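Local coordinates for protein aminotransferase, class I (Staphylococcus aureus, PDB 2O1B) that probably transfers amino groups between amino acids and 2-oxo acids with pyridoxal 5'-phosphate as cofactor, as a class I aspartate aminotransferase, at residues D96-Q99 against N103-L106. Residues are numbered along the deposited sequence; the frame is centred on the assembly and turned at random. Where two conformers were deposited one is given.
Sequences DFYQ and NVTL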
# COMPACT_ATOMS: atom_id res chain seq x y z
N ASP A 96 10.25 21.92 -1.34
CA ASP A 96 10.34 23.01 -2.31
C ASP A 96 8.96 23.45 -2.80
O ASP A 96 8.68 24.64 -2.91
CB ASP A 96 11.17 22.61 -3.53
CG ASP A 96 12.67 22.52 -3.24
OD1 ASP A 96 13.13 22.87 -2.12
OD2 ASP A 96 13.40 22.08 -4.16
N PHE A 97 8.11 22.46 -3.12
CA PHE A 97 6.73 22.71 -3.54
C PHE A 97 5.99 23.47 -2.45
O PHE A 97 5.49 24.57 -2.68
CB PHE A 97 6.06 21.38 -3.87
CG PHE A 97 4.62 21.49 -4.32
CD1 PHE A 97 4.31 21.81 -5.64
CD2 PHE A 97 3.59 21.21 -3.44
CE1 PHE A 97 2.98 21.88 -6.07
CE2 PHE A 97 2.25 21.28 -3.86
CZ PHE A 97 1.95 21.62 -5.18
N TYR A 98 5.96 22.91 -1.24
CA TYR A 98 5.31 23.60 -0.13
C TYR A 98 5.83 25.00 0.17
O TYR A 98 5.05 25.90 0.49
CB TYR A 98 5.24 22.71 1.11
CG TYR A 98 3.86 22.11 1.25
CD1 TYR A 98 3.41 21.15 0.33
CD2 TYR A 98 2.99 22.55 2.24
CE1 TYR A 98 2.11 20.63 0.43
CE2 TYR A 98 1.71 22.01 2.36
CZ TYR A 98 1.27 21.06 1.45
OH TYR A 98 0.00 20.55 1.56
N GLN A 99 7.14 25.20 0.02
CA GLN A 99 7.74 26.51 0.22
C GLN A 99 7.24 27.54 -0.80
O GLN A 99 6.74 28.60 -0.42
CB GLN A 99 9.28 26.44 0.19
CG GLN A 99 9.96 27.77 0.49
CD GLN A 99 9.66 28.28 1.88
OE1 GLN A 99 9.91 27.60 2.88
NE2 GLN A 99 9.13 29.48 1.96
N ASN A 103 4.45 29.01 1.32
CA ASN A 103 5.44 29.60 2.24
C ASN A 103 5.55 28.81 3.56
O ASN A 103 5.66 29.39 4.65
CB ASN A 103 5.18 31.10 2.49
CG ASN A 103 6.40 31.82 3.05
OD1 ASN A 103 7.55 31.47 2.75
ND2 ASN A 103 6.16 32.85 3.87
N VAL A 104 5.51 27.49 3.44
CA VAL A 104 5.61 26.58 4.57
C VAL A 104 6.97 25.92 4.55
O VAL A 104 7.32 25.25 3.57
CB VAL A 104 4.52 25.48 4.53
CG1 VAL A 104 4.71 24.49 5.67
CG2 VAL A 104 3.12 26.09 4.59
N THR A 105 7.73 26.11 5.62
CA THR A 105 9.05 25.50 5.77
C THR A 105 8.93 24.13 6.41
O THR A 105 8.39 23.99 7.52
CB THR A 105 10.00 26.35 6.64
OG1 THR A 105 9.46 26.45 7.97
CG2 THR A 105 10.15 27.73 6.07
N LEU A 106 9.42 23.12 5.70
CA LEU A 106 9.36 21.75 6.18
C LEU A 106 10.73 21.09 6.20
O LEU A 106 11.56 21.34 5.32
CB LEU A 106 8.46 20.93 5.27
CG LEU A 106 7.03 21.42 5.16
CD1 LEU A 106 6.47 20.82 3.90
CD2 LEU A 106 6.25 21.03 6.40
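Tyr-98 meets Leu-106 and Val-104 on the tightly packed side of this contact, where helix 88-102 ends and the chain turns back along it. CD1 of Leu-106 lies 3.6 Å from CB of Tyr-98 and comes at the ring obliquely. CB of Val-104 approaches the ring edge near its plane, 4.0 Å from CD2 of Tyr-98, with the two side chains running alongside each other. Val-266 of strand 263-267 touches both Tyr-98 and Leu-106, while the phenol OH of Tyr-98 is hydrogen-bonded to Glu-247, so the ring is held at its far end as well.

The backbone bonds of the turn are weak. Val-104 N donates almost straight (172°) but over 3.4 Å to Tyr-98 O, six residues back. Asn-103 N reaches Gln-99 O at 2.9 Å, yet its N-H is badly aimed. CA of Asn-103 also stands 3.1 Å from Gln-99 O, a CA-H...O contact that gives this carbonyl a second neighbour.

The other side is open to solvent, with Asn-103 and Thr-105 exposed, and its contacts are made largely by polar side-chain ends. There Gln-99, its chain bent at chi2 (63°), folds back toward the turn and sets NE2 2.7 Å from OD1 of Asn-103. The two side chains run in the same direction, but their amide planes stand 78° apart rather than stacking.

Asn-103 has positive phi and is the first residue to leave helical geometry, which marks a helix C-terminus closed by a left-handed residue. The reversal starts the connection from this helix to strand 112-115, an edge strand of the seven-stranded mixed sheet characteristic of the large domain of fold-type I PLP enzymes.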